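Local coordinates for increased recombination centers protein 6 (Saccharomyces cerevisiae, PDB 3UC9), which serves as a clathrin coat accessory factor related to small G proteins and is involved in gross chromosomal rearrangements and telomere healing, at residues A[44-47]-A[48-52]; A[84-87]-A[88-92]; A[91-94]-A[95-98]; A[136-140]-A[141-145]; A[196-199]-A[200-203]. All blocks are in the same frame, centred on the assembly; numbering follows the deposited sequence.

How the contacts relate
The five contacts are all local and decorate one mixed sheet of small-G-protein topology. Contacts 1, 2 and 4 are partly buried; contacts 3 and 5 lie at the surface. Contacts 1 and 2 are helical and apolar, with helix 39-50 and helix 84-91 turning aromatic residues inward, about 25 Å apart between centres. Contact 3 shares F91 and I92 with contact 2 and replaces ring stacking by a threonine–glutamate bond where the chain turns into helix 97-101. Contact 4, at the end of strand 133-138, depends on asparagine amides; V137 on that strand packs against F45 of contact 1. Contact 5, a turn after helix 185-195, is weakly bonded but includes a buried tryptophan.

Contact 1 (A[44-47]-A[48-52])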
loop_
_atom_site.group_PDB
_atom_site.type_symbol
_atom_site.label_atom_id
_atom_site.label_comp_id
_atom_site.label_asym_id
_atom_site.label_seq_id
_atom_site.Cartn_x
_atom_site.Cartn_y
_atom_site.Cartn_z
ATOM N N GLN A 44 -3.677 13.664 -3.612
ATOM C CA GLN A 44 -2.587 13.955 -4.553
ATOM C C GLN A 44 -1.823 12.676 -4.958
ATOM O O GLN A 44 -1.481 12.488 -6.127
ATOM C CB GLN A 44 -1.601 14.969 -3.952
ATOM C CG GLN A 44 -2.152 16.367 -3.717
ATOM C CD GLN A 44 -1.040 17.382 -3.444
ATOM O OE1 GLN A 44 -0.891 18.367 -4.168
ATOM N NE2 GLN A 44 -0.239 17.127 -2.412
ATOM N N PHE A 45 -1.565 11.804 -3.988
ATOM C CA PHE A 45 -0.926 10.501 -4.250
ATOM C C PHE A 45 -1.742 9.686 -5.247
ATOM O O PHE A 45 -1.184 9.080 -6.163
ATOM C CB PHE A 45 -0.766 9.734 -2.934
ATOM C CG PHE A 45 -0.180 8.351 -3.078
ATOM C CD1 PHE A 45 1.189 8.141 -2.926
ATOM C CD2 PHE A 45 -0.989 7.266 -3.336
ATOM C CE1 PHE A 45 1.732 6.872 -3.042
ATOM C CE2 PHE A 45 -0.442 5.976 -3.453
ATOM C CZ PHE A 45 0.916 5.792 -3.313
ATOM N N LEU A 46 -3.061 9.677 -5.083
ATOM C CA LEU A 46 -3.932 8.908 -5.983
ATOM C C LEU A 46 -3.862 9.456 -7.407
ATOM O O LEU A 46 -3.829 8.697 -8.372
ATOM C CB LEU A 46 -5.375 8.923 -5.500
ATOM C CG LEU A 46 -5.673 8.169 -4.202
ATOM C CD1 LEU A 46 -7.047 8.532 -3.679
ATOM C CD2 LEU A 46 -5.542 6.661 -4.376
ATOM N N GLN A 47 -3.841 10.775 -7.536
ATOM C CA GLN A 47 -3.681 11.391 -8.847
ATOM C C GLN A 47 -2.338 11.015 -9.477
ATOM O O GLN A 47 -2.274 10.681 -10.661
ATOM C CB GLN A 47 -3.832 12.917 -8.758
ATOM C CG GLN A 47 -3.639 13.651 -10.095
ATOM C CD GLN A 47 -4.590 13.159 -11.173
ATOM O OE1 GLN A 47 -5.789 13.014 -10.930
ATOM N NE2 GLN A 47 -4.059 12.902 -12.371
ATOM N N ASP A 48 -1.266 11.081 -8.694
ATOM C CA ASP A 48 0.088 10.877 -9.224
ATOM C C ASP A 48 0.375 9.427 -9.626
ATOM O O ASP A 48 1.000 9.167 -10.654
ATOM C CB ASP A 48 1.144 11.365 -8.217
ATOM C CG ASP A 48 1.151 12.885 -8.052
ATOM O OD1 ASP A 48 0.614 13.604 -8.930
ATOM O OD2 ASP A 48 1.696 13.363 -7.035
ATOM N N LEU A 49 -0.094 8.480 -8.826
ATOM C CA LEU A 49 0.195 7.070 -9.075
ATOM C C LEU A 49 -0.868 6.405 -9.944
ATOM O O LEU A 49 -0.538 5.624 -10.837
ATOM C CB LEU A 49 0.319 6.330 -7.746
ATOM C CG LEU A 49 0.717 4.855 -7.836
ATOM C CD1 LEU A 49 1.989 4.661 -8.646
ATOM C CD2 LEU A 49 0.872 4.292 -6.424
ATOM N N PHE A 50 -2.137 6.697 -9.674
ATOM C CA PHE A 50 -3.251 6.008 -10.340
ATOM C C PHE A 50 -4.028 6.865 -11.330
ATOM O O PHE A 50 -4.932 6.358 -11.993
ATOM C CB PHE A 50 -4.230 5.462 -9.304
ATOM C CG PHE A 50 -3.625 4.458 -8.375
ATOM C CD1 PHE A 50 -3.200 3.230 -8.845
ATOM C CD2 PHE A 50 -3.497 4.730 -7.028
ATOM C CE1 PHE A 50 -2.651 2.299 -7.984
ATOM C CE2 PHE A 50 -2.948 3.809 -6.173
ATOM C CZ PHE A 50 -2.527 2.590 -6.647
ATOM N N HIS A 51 -3.694 8.151 -11.421
ATOM C CA HIS A 51 -4.416 9.086 -12.290
ATOM C C HIS A 51 -5.910 9.066 -11.985
ATOM O O HIS A 51 -6.755 9.048 -12.887
ATOM C CB HIS A 51 -4.110 8.783 -13.758
ATOM C CG HIS A 51 -2.646 8.634 -14.031
ATOM N ND1 HIS A 51 -2.062 7.420 -14.319
ATOM C CD2 HIS A 51 -1.640 9.541 -14.005
ATOM C CE1 HIS A 51 -0.762 7.590 -14.488
ATOM N NE2 HIS A 51 -0.479 8.868 -14.302
ATOM N N CYS A 52 -6.205 9.089 -10.686
ATOM C CA CYS A 52 -7.556 9.025 -10.167
ATOM C C CYS A 52 -7.877 10.338 -9.461
ATOM O O CYS A 52 -7.282 10.652 -8.430
ATOM C CB CYS A 52 -7.671 7.859 -9.183
ATOM S SG CYS A 52 -9.298 7.675 -8.447
#
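Q44 opens the last turns of helix 39-50 by offering its carbonyl to D48, whose backbone N lies 2.9 Å from Q44 O. The carboxylate of D48 stays near the same carbonyl without bonding to it, both being acceptors. F45 comes next and bonds through its O to L49 N. Its ring stretches alongside the L49 side chain, since CG is set anti to the backbone N (chi1 177°), and F45 CZ meets L49 CD2 at 3.5 Å. W168 packs edge-to-face with the F45 ring, while L186 and I189 of helix 185-195 add to its surroundings. L46 packs on L76 and I78 of strand 71-81; its CD2 lies 3.9 Å from F50 CD2. L46 O accepts F50 N at 2.9 Å and, more weakly, C52 N at 3.3 Å, as H51 takes a positive phi and the chain leaves the helix. Q47 completes the segment with a weak bond from H51 N to Q47 O, 3.0 Å long. The side chain of Q47 bends at chi2 (57°) to lie over the exit, where OE1 is hydrogen-bonded to S53 OG. The chemistry thus divides by face: hydrocarbon and aromatic groups fill the inner side, whereas at the helix end the L46 and Q47 carbonyls take backbone N-H groups, partly by weak bonds, and the Q47 amide oxygen pairs with the S53 hydroxyl.

Contact 2 (A[84-87]-A[88-92]); sequences IPVW and VEEFI
W87 and F91, one helical turn apart, form an offset stack along the inner side of helix 84-91. The W87 side chain leaves the backbone with CG opposite its N (chi1 -174°), which sends the indole in the direction of the next turn. CB sits beside the start of V88, and further out W87 CE3 approaches V88 CG2 at 4.0 Å. At CZ3 the indole comes under F91: the distance from W87 CZ3 to F91 CB is 3.9 Å, and this CB lies over the face of the six-membered ring in a CH-pi contact. W87 CH2 makes the closest approach between the two rings, 3.3 Å from F91 CD1, over the face of the phenyl ring but near its rim. W87 CZ2 follows, 3.5 Å from F91 CD1. The rings overlap only in part, the centroids of the W87 six-membered ring and the F91 ring being 4.6 Å apart and their planes nearly parallel. NE1 of the indole is hydrogen-bonded to D79 OD2, which would hold the ring against rotation. Behind the stack, F91 N bonds to W87 O at 2.9 Å, and the I84 and V88 side chains meet through their CG2 methyls. The helix lies with W87 on L31 and L33 of strand 29-35 and F91 on L31, while F124 of helix 121-127 touches W87 and V88; V86, E89 and E90 occupy its exposed side.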
loop_
_atom_site.group_PDB
_atom_site.type_symbol
_atom_site.label_atom_id
_atom_site.label_comp_id
_atom_site.label_asym_id
_atom_site.label_seq_id
_atom_site.Cartn_x
_atom_site.Cartn_y
_atom_site.Cartn_z
ATOM N N ILE A 84 -4.830 5.214 13.379
ATOM C CA ILE A 84 -4.446 3.999 12.649
ATOM C C ILE A 84 -4.719 2.722 13.456
ATOM O O ILE A 84 -5.323 1.786 12.935
ATOM C CB ILE A 84 -2.953 4.024 12.202
ATOM C CG1 ILE A 84 -2.683 5.171 11.218
ATOM C CG2 ILE A 84 -2.550 2.692 11.594
ATOM C CD1 ILE A 84 -3.520 5.148 9.981
ATOM N N PRO A 85 -4.283 2.676 14.731
ATOM C CA PRO A 85 -4.518 1.452 15.506
ATOM C C PRO A 85 -5.994 1.042 15.609
ATOM O O PRO A 85 -6.297 -0.149 15.551
ATOM C CB PRO A 85 -3.942 1.798 16.883
ATOM C CG PRO A 85 -2.888 2.797 16.595
ATOM C CD PRO A 85 -3.456 3.638 15.486
ATOM N N VAL A 86 -6.899 2.012 15.752
ATOM C CA VAL A 86 -8.329 1.722 15.795
ATOM C C VAL A 86 -8.785 1.098 14.468
ATOM O O VAL A 86 -9.549 0.139 14.454
ATOM C CB VAL A 86 -9.166 2.991 16.107
ATOM C CG1 VAL A 86 -10.658 2.689 16.002
ATOM C CG2 VAL A 86 -8.811 3.540 17.490
ATOM N N TRP A 87 -8.306 1.646 13.361
ATOM C CA TRP A 87 -8.608 1.094 12.045
ATOM C C TRP A 87 -8.065 -0.335 11.896
ATOM O O TRP A 87 -8.769 -1.223 11.411
ATOM C CB TRP A 87 -8.048 2.006 10.960
ATOM C CG TRP A 87 -8.438 1.585 9.597
ATOM C CD1 TRP A 87 -9.533 1.998 8.889
ATOM C CD2 TRP A 87 -7.751 0.652 8.772
ATOM N NE1 TRP A 87 -9.564 1.376 7.666
ATOM C CE2 TRP A 87 -8.479 0.544 7.567
ATOM C CE3 TRP A 87 -6.582 -0.100 8.924
ATOM C CZ2 TRP A 87 -8.078 -0.287 6.528
ATOM C CZ3 TRP A 87 -6.191 -0.936 7.890
ATOM C CH2 TRP A 87 -6.930 -1.015 6.707
ATOM N N VAL A 88 -6.831 -0.554 12.340
ATOM C CA VAL A 88 -6.207 -1.884 12.295
ATOM C C VAL A 88 -7.015 -2.895 13.128
ATOM O O VAL A 88 -7.249 -4.021 12.689
ATOM C CB VAL A 88 -4.754 -1.832 12.788
ATOM C CG1 VAL A 88 -4.202 -3.247 13.042
ATOM C CG2 VAL A 88 -3.885 -1.067 11.784
ATOM N N GLU A 89 -7.461 -2.477 14.308
ATOM C CA GLU A 89 -8.257 -3.365 15.150
ATOM C C GLU A 89 -9.502 -3.855 14.409
ATOM O O GLU A 89 -9.827 -5.035 14.459
ATOM C CB GLU A 89 -8.655 -2.700 16.455
ATOM C CG GLU A 89 -9.520 -3.613 17.306
ATOM C CD GLU A 89 -9.596 -3.182 18.737
ATOM O OE1 GLU A 89 -9.902 -1.995 18.984
ATOM O OE2 GLU A 89 -9.355 -4.038 19.613
ATOM N N GLU A 90 -10.179 -2.953 13.711
ATOM C CA GLU A 90 -11.389 -3.302 12.949
ATOM C C GLU A 90 -11.052 -4.177 11.730
ATOM O O GLU A 90 -11.776 -5.119 11.390
ATOM C CB GLU A 90 -12.115 -2.022 12.508
ATOM C CG GLU A 90 -12.652 -1.176 13.673
ATOM C CD GLU A 90 -13.073 0.246 13.272
ATOM O OE1 GLU A 90 -12.696 0.724 12.172
ATOM O OE2 GLU A 90 -13.776 0.891 14.079
ATOM N N PHE A 91 -9.940 -3.868 11.082
ATOM C CA PHE A 91 -9.510 -4.590 9.887
ATOM C C PHE A 91 -9.160 -6.065 10.178
ATOM O O PHE A 91 -9.410 -6.946 9.347
ATOM C CB PHE A 91 -8.316 -3.858 9.274
ATOM C CG PHE A 91 -8.045 -4.222 7.853
ATOM C CD1 PHE A 91 -8.856 -3.737 6.832
ATOM C CD2 PHE A 91 -6.984 -5.047 7.530
ATOM C CE1 PHE A 91 -8.606 -4.072 5.512
ATOM C CE2 PHE A 91 -6.726 -5.380 6.212
ATOM C CZ PHE A 91 -7.537 -4.898 5.206
ATOM N N ILE A 92 -8.617 -6.309 11.369
ATOM C CA ILE A 92 -8.142 -7.621 11.834
ATOM C C ILE A 92 -9.241 -8.591 12.287
ATOM O O ILE A 92 -8.973 -9.776 12.524
ATOM C CB ILE A 92 -7.201 -7.412 13.061
ATOM C CG1 ILE A 92 -5.749 -7.295 12.625
ATOM C CG2 ILE A 92 -7.356 -8.507 14.112
ATOM C CD1 ILE A 92 -4.837 -7.026 13.821
#

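Contact 3 (A[91-94]-A[95-98]); sequences FITP and ECEP
T93 and E95 join side chain to side chain: T93 OG1 donates to E95 OE1 across 2.6 Å, meeting that oxygen nearly in line with its C-O bond. Both conformations serve this short bond. T93 holds OG1 opposite its own N (chi1 -164°), which leaves CG2 between N and carbonyl carbon. E95 folds back through a bend at chi2 (77°) instead of reaching out, and E95 OE1 consequently also comes within 3.5 Å of T93 CG2. That methyl faces C96 as well, with T93 CG2 3.9 Å from C96 SG. The CB of C96 rests close to the backbone, 3.3 Å from F91 O. In the same way E97 CB lies 3.2 Å from P94 O. Beneath the side chains the backbone winds in 3-10 fashion, each bond spanning three residues: C96 N bonds to T93 O at 3.0 Å, and E97 N bonds to P94 O at 3.1 Å. Clamped in this way, residues 93-96, at the surface, form a compact corner between helix 84-91 and helix 97-101, from which R100 reaches back with NH1 to both F91 O and T93 O.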
loop_
_atom_site.group_PDB
_atom_site.type_symbol
_atom_site.label_atom_id
_atom_site.label_comp_id
_atom_site.label_asym_id
_atom_site.label_seq_id
_atom_site.Cartn_x
_atom_site.Cartn_y
_atom_site.Cartn_z
ATOM N N PHE A 91 -9.940 -3.868 11.082
ATOM C CA PHE A 91 -9.510 -4.590 9.887
ATOM C C PHE A 91 -9.160 -6.065 10.178
ATOM O O PHE A 91 -9.410 -6.946 9.347
ATOM C CB PHE A 91 -8.316 -3.858 9.274
ATOM C CG PHE A 91 -8.045 -4.222 7.853
ATOM C CD1 PHE A 91 -8.856 -3.737 6.832
ATOM C CD2 PHE A 91 -6.984 -5.047 7.530
ATOM C CE1 PHE A 91 -8.606 -4.072 5.512
ATOM C CE2 PHE A 91 -6.726 -5.380 6.212
ATOM C CZ PHE A 91 -7.537 -4.898 5.206
ATOM N N ILE A 92 -8.617 -6.309 11.369
ATOM C CA ILE A 92 -8.142 -7.621 11.834
ATOM C C ILE A 92 -9.241 -8.591 12.287
ATOM O O ILE A 92 -8.973 -9.776 12.524
ATOM C CB ILE A 92 -7.201 -7.412 13.061
ATOM C CG1 ILE A 92 -5.749 -7.295 12.625
ATOM C CG2 ILE A 92 -7.356 -8.507 14.112
ATOM C CD1 ILE A 92 -4.837 -7.026 13.821
ATOM N N THR A 93 -10.461 -8.089 12.433
ATOM C CA THR A 93 -11.560 -8.882 12.979
ATOM C C THR A 93 -11.985 -10.010 12.023
ATOM O O THR A 93 -11.800 -9.890 10.809
ATOM C CB THR A 93 -12.767 -7.971 13.287
ATOM O OG1 THR A 93 -13.692 -8.650 14.144
ATOM C CG2 THR A 93 -13.459 -7.548 12.013
ATOM N N PRO A 94 -12.562 -11.106 12.565
ATOM C CA PRO A 94 -13.072 -12.191 11.721
ATOM C C PRO A 94 -14.050 -11.728 10.642
ATOM O O PRO A 94 -14.035 -12.260 9.528
ATOM C CB PRO A 94 -13.781 -13.111 12.722
ATOM C CG PRO A 94 -13.074 -12.887 13.997
ATOM C CD PRO A 94 -12.625 -11.458 13.999
ATOM N N GLU A 95 -14.879 -10.736 10.964
ATOM C CA GLU A 95 -15.878 -10.224 10.022
ATOM C C GLU A 95 -15.243 -9.593 8.782
ATOM O O GLU A 95 -15.853 -9.589 7.712
ATOM C CB GLU A 95 -16.804 -9.203 10.695
ATOM C CG GLU A 95 -17.749 -9.793 11.745
ATOM C CD GLU A 95 -17.077 -10.095 13.082
ATOM O OE1 GLU A 95 -15.995 -9.531 13.360
ATOM O OE2 GLU A 95 -17.640 -10.899 13.860
ATOM N N CYS A 96 -14.026 -9.065 8.931
ATOM C CA CYS A 96 -13.300 -8.454 7.814
ATOM C C CYS A 96 -12.368 -9.425 7.077
ATOM O O CYS A 96 -11.641 -8.999 6.185
ATOM C CB CYS A 96 -12.493 -7.246 8.297
ATOM S SG CYS A 96 -13.504 -5.766 8.587
ATOM N N GLU A 97 -12.389 -10.708 7.439
ATOM C CA GLU A 97 -11.525 -11.710 6.788
ATOM C C GLU A 97 -11.755 -11.800 5.271
ATOM O O GLU A 97 -10.796 -11.783 4.498
ATOM C CB GLU A 97 -11.671 -13.083 7.459
ATOM C CG GLU A 97 -10.608 -14.093 7.052
ATOM C CD GLU A 97 -10.490 -15.262 8.024
ATOM O OE1 GLU A 97 -11.073 -15.203 9.134
ATOM O OE2 GLU A 97 -9.805 -16.245 7.678
ATOM N N PRO A 98 -13.021 -11.867 4.831
ATOM C CA PRO A 98 -13.254 -11.850 3.383
ATOM C C PRO A 98 -12.625 -10.652 2.681
ATOM O O PRO A 98 -11.981 -10.823 1.645
ATOM C CB PRO A 98 -14.778 -11.823 3.274
ATOM C CG PRO A 98 -15.234 -12.496 4.515
ATOM C CD PRO A 98 -14.273 -12.070 5.581
#

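Contact 4 (A[136-140]-A[141-145]); sequences LVNVN and EEVEQ. Unlike the reference sequence in segment 136-140: V137 (reference Ala).
N140 opens a type I beta turn to V143, and its side chain adds an Asx turn, at the end of strand 133-138 in a sheet of small-G-protein topology. This is probably the place where nucleotide-binding relatives carry their NKxD motif. The tight part gathers round N140 O. V143 N reaches N140 O at 3.2 Å from above one face of the carbonyl plane, and N138 ND2 bonds to N140 O at 2.9 Å from the opposite face. N138 keeps its amide there because CG runs out anti to N (chi1 175°), bringing N138 ND2 to 3.4 Å from V143 CB. Outside the turn, N138 OD1 accepts from the backbone N of I112, and ND2 also bonds to N167 OD1 of strand 163-167, so the buried amide is well gripped. N140 ND2 is hydrogen-bonded to D111 OD1. The other side is loose: E141 and E142 are exposed, with extended chains that take their carboxylates away from the turn, although E141 CG still passes 3.6 Å from V139 O. The Asx turn also braces the outer corner, where E142 N donates to N140 OD1 at 3.0 Å, with an N-H...O angle of 160°.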
loop_
_atom_site.group_PDB
_atom_site.type_symbol
_atom_site.label_atom_id
_atom_site.label_comp_id
_atom_site.label_asym_id
_atom_site.label_seq_id
_atom_site.Cartn_x
_atom_site.Cartn_y
_atom_site.Cartn_z
ATOM N N LEU A 136 4.179 1.376 3.194
ATOM C CA LEU A 136 3.999 2.434 4.163
ATOM C C LEU A 136 4.716 3.653 3.617
ATOM O O LEU A 136 5.949 3.667 3.503
ATOM C CB LEU A 136 4.570 2.036 5.509
ATOM C CG LEU A 136 3.930 0.778 6.112
ATOM C CD1 LEU A 136 4.638 -0.499 5.652
ATOM C CD2 LEU A 136 3.937 0.863 7.616
ATOM N N VAL A 137 3.923 4.655 3.254
ATOM C CA VAL A 137 4.421 5.849 2.598
ATOM C C VAL A 137 4.568 6.945 3.633
ATOM O O VAL A 137 3.584 7.406 4.201
ATOM C CB VAL A 137 3.476 6.299 1.475
ATOM C CG1 VAL A 137 3.994 7.584 0.833
ATOM C CG2 VAL A 137 3.309 5.198 0.432
ATOM N N ASN A 138 5.805 7.341 3.903
ATOM C CA ASN A 138 6.072 8.425 4.817
ATOM C C ASN A 138 6.100 9.790 4.135
ATOM O O ASN A 138 6.862 9.999 3.186
ATOM C CB ASN A 138 7.408 8.232 5.513
ATOM C CG ASN A 138 7.764 9.418 6.384
ATOM O OD1 ASN A 138 7.034 9.746 7.323
ATOM N ND2 ASN A 138 8.859 10.101 6.046
ATOM N N VAL A 139 5.316 10.722 4.668
ATOM C CA VAL A 139 5.246 12.080 4.139
ATOM C C VAL A 139 5.996 13.094 5.018
ATOM O O VAL A 139 6.115 14.256 4.636
ATOM C CB VAL A 139 3.786 12.549 3.948
ATOM C CG1 VAL A 139 3.051 11.620 2.997
ATOM C CG2 VAL A 139 3.059 12.661 5.290
ATOM N N ASN A 140 6.506 12.660 6.173
ATOM C CA ASN A 140 7.347 13.504 7.034
ATOM C C ASN A 140 8.720 13.747 6.395
ATOM O O ASN A 140 9.561 12.848 6.338
ATOM C CB ASN A 140 7.513 12.882 8.433
ATOM C CG ASN A 140 8.241 13.811 9.425
ATOM O OD1 ASN A 140 8.941 14.738 9.024
ATOM N ND2 ASN A 140 8.073 13.552 10.728
ATOM N N GLU A 141 8.947 14.981 5.952
ATOM C CA GLU A 141 10.129 15.308 5.153
ATOM C C GLU A 141 11.440 15.323 5.952
ATOM O O GLU A 141 12.519 15.399 5.361
ATOM C CB GLU A 141 9.911 16.645 4.426
ATOM C CG GLU A 141 8.636 16.647 3.562
ATOM C CD GLU A 141 8.599 17.743 2.506
ATOM O OE1 GLU A 141 9.427 18.675 2.577
ATOM O OE2 GLU A 141 7.736 17.664 1.597
ATOM N N GLU A 142 11.352 15.232 7.280
ATOM C CA GLU A 142 12.543 15.178 8.136
ATOM C C GLU A 142 13.158 13.775 8.220
ATOM O O GLU A 142 14.280 13.623 8.703
ATOM C CB GLU A 142 12.216 15.677 9.550
ATOM C CG GLU A 142 13.435 16.164 10.348
ATOM C CD GLU A 142 13.105 16.487 11.802
ATOM O OE1 GLU A 142 12.106 17.202 12.050
ATOM O OE2 GLU A 142 13.851 16.029 12.698
ATOM N N VAL A 143 12.426 12.754 7.769
ATOM C CA VAL A 143 12.922 11.376 7.796
ATOM C C VAL A 143 13.854 11.157 6.607
ATOM O O VAL A 143 13.458 11.354 5.456
ATOM C CB VAL A 143 11.768 10.347 7.740
ATOM C CG1 VAL A 143 12.311 8.923 7.685
ATOM C CG2 VAL A 143 10.832 10.521 8.938
ATOM N N GLU A 144 15.091 10.766 6.888
ATOM C CA GLU A 144 16.076 10.530 5.840
ATOM C C GLU A 144 15.993 9.088 5.371
ATOM O O GLU A 144 15.437 8.236 6.050
ATOM C CB GLU A 144 17.491 10.827 6.343
ATOM C CG GLU A 144 17.688 12.247 6.845
ATOM C CD GLU A 144 17.743 13.290 5.733
ATOM O OE1 GLU A 144 17.652 12.930 4.540
ATOM O OE2 GLU A 144 17.887 14.487 6.064
ATOM N N GLN A 145 16.578 8.815 4.216
ATOM C CA GLN A 145 16.522 7.473 3.645
ATOM C C GLN A 145 17.176 6.414 4.538
ATOM O O GLN A 145 16.736 5.271 4.545
ATOM C CB GLN A 145 17.144 7.449 2.252
ATOM C CG GLN A 145 16.928 6.146 1.483
ATOM C CD GLN A 145 15.466 5.825 1.260
ATOM O OE1 GLN A 145 14.669 6.701 0.956
ATOM N NE2 GLN A 145 15.109 4.557 1.408
#

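Contact 5 (A[196-199]-A[200-203]); sequences HDWL and NCEV
W198 and C201 close a type II beta turn through a weak bond of 3.4 Å from C201 N to W198 O, with N200 at the third position in a left-handed conformation (phi 54°). Side-chain packing adds to this weak bond. W198 CB touches C201 CB at 3.9 Å, and the sulfur follows: C201 SG lies near the plane of the indole at its edge, 4.2 Å from W198 CE3. The sulfur comes there because chi1 of C201 (-57°) puts SG opposite the carbonyl carbon. From further along the chain V203 CG2 approaches W198 CB at 4.3 Å, a looser touch on the same side chain. Over one face of the W198 indole stands H196 CD2, 3.8 Å above the plane and toward the rim. L199 and N200 run side by side at the corner, pointing the same way, and N200 OD1 lies 3.9 Å from L199 CD1. The turn follows helix 185-195 and leads to the end of the modelled chain. Its buried tryptophan packs on V72 and F74 of strand 71-81 and on A104 of strand 103-110, with NE1 bonded to Y70 OH; C201 also rests on V72, and the L199 backbone pairs with Q27 just before strand 29-35.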
loop_
_atom_site.group_PDB
_atom_site.type_symbol
_atom_site.label_atom_id
_atom_site.label_comp_id
_atom_site.label_asym_id
_atom_site.label_seq_id
_atom_site.Cartn_x
_atom_site.Cartn_y
_atom_site.Cartn_z
ATOM N N HIS A 196 3.895 -7.450 -8.710
ATOM C CA HIS A 196 2.936 -8.199 -7.887
ATOM C C HIS A 196 2.319 -9.383 -8.640
ATOM O O HIS A 196 2.011 -9.277 -9.825
ATOM C CB HIS A 196 1.814 -7.263 -7.392
ATOM C CG HIS A 196 0.795 -7.934 -6.524
ATOM N ND1 HIS A 196 1.057 -8.328 -5.228
ATOM C CD2 HIS A 196 -0.486 -8.291 -6.776
ATOM C CE1 HIS A 196 -0.029 -8.890 -4.719
ATOM N NE2 HIS A 196 -0.986 -8.859 -5.633
ATOM N N ASP A 197 2.142 -10.500 -7.946
ATOM C CA ASP A 197 1.376 -11.629 -8.492
ATOM C C ASP A 197 -0.094 -11.415 -8.229
ATOM O O ASP A 197 -0.552 -11.559 -7.104
ATOM C CB ASP A 197 1.800 -12.954 -7.867
ATOM C CG ASP A 197 3.066 -13.520 -8.483
ATOM O OD1 ASP A 197 3.475 -13.054 -9.575
ATOM O OD2 ASP A 197 3.632 -14.456 -7.867
ATOM N N TRP A 198 -0.851 -11.115 -9.278
ATOM C CA TRP A 198 -2.271 -10.835 -9.142
ATOM C C TRP A 198 -3.065 -12.138 -9.053
ATOM O O TRP A 198 -3.389 -12.764 -10.062
ATOM C CB TRP A 198 -2.747 -9.990 -10.318
ATOM C CG TRP A 198 -2.157 -8.606 -10.312
ATOM C CD1 TRP A 198 -0.964 -8.221 -10.841
ATOM C CD2 TRP A 198 -2.746 -7.432 -9.754
ATOM N NE1 TRP A 198 -0.772 -6.876 -10.652
ATOM C CE2 TRP A 198 -1.847 -6.366 -9.979
ATOM C CE3 TRP A 198 -3.949 -7.176 -9.082
ATOM C CZ2 TRP A 198 -2.118 -5.060 -9.567
ATOM C CZ3 TRP A 198 -4.220 -5.887 -8.669
ATOM C CH2 TRP A 198 -3.295 -4.839 -8.905
ATOM N N LEU A 199 -3.370 -12.535 -7.828
ATOM C CA LEU A 199 -3.927 -13.845 -7.541
ATOM C C LEU A 199 -5.375 -13.990 -8.018
ATOM O O LEU A 199 -6.270 -13.221 -7.609
ATOM C CB LEU A 199 -3.836 -14.104 -6.037
ATOM C CG LEU A 199 -4.373 -15.414 -5.465
ATOM C CD1 LEU A 199 -3.650 -16.655 -6.014
ATOM C CD2 LEU A 199 -4.240 -15.339 -3.969
ATOM N N ASN A 200 -5.591 -14.995 -8.869
ATOM C CA ASN A 200 -6.891 -15.278 -9.460
ATOM C C ASN A 200 -7.523 -14.071 -10.181
ATOM O O ASN A 200 -8.749 -13.897 -10.173
ATOM C CB ASN A 200 -7.828 -15.876 -8.405
ATOM C CG ASN A 200 -7.314 -17.196 -7.854
ATOM O OD1 ASN A 200 -7.444 -17.479 -6.669
ATOM N ND2 ASN A 200 -6.713 -18.005 -8.713
ATOM N N CYS A 201 -6.667 -13.255 -10.801
ATOM C CA CYS A 201 -7.089 -12.172 -11.679
ATOM C C CYS A 201 -6.738 -12.511 -13.113
ATOM O O CYS A 201 -5.690 -13.113 -13.378
ATOM C CB CYS A 201 -6.390 -10.866 -11.317
ATOM S SG CYS A 201 -6.616 -10.342 -9.620
ATOM N N GLU A 202 -7.593 -12.087 -14.044
ATOM C CA GLU A 202 -7.320 -12.268 -15.454
ATOM C C GLU A 202 -6.283 -11.234 -15.854
ATOM O O GLU A 202 -6.501 -10.031 -15.703
ATOM C CB GLU A 202 -8.579 -12.087 -16.300
ATOM C CG GLU A 202 -8.349 -12.392 -17.781
ATOM C CD GLU A 202 -9.569 -12.146 -18.646
ATOM O OE1 GLU A 202 -10.211 -11.080 -18.496
ATOM O OE2 GLU A 202 -9.871 -13.012 -19.498
ATOM N N VAL A 203 -5.155 -11.710 -16.349
ATOM C CA VAL A 203 -4.076 -10.831 -16.756
ATOM C C VAL A 203 -3.960 -10.979 -18.260
ATOM O O VAL A 203 -3.867 -12.099 -18.766
ATOM C CB VAL A 203 -2.769 -11.197 -16.023
ATOM C CG1 VAL A 203 -1.612 -10.305 -16.474
ATOM C CG2 VAL A 203 -2.968 -11.078 -14.521
#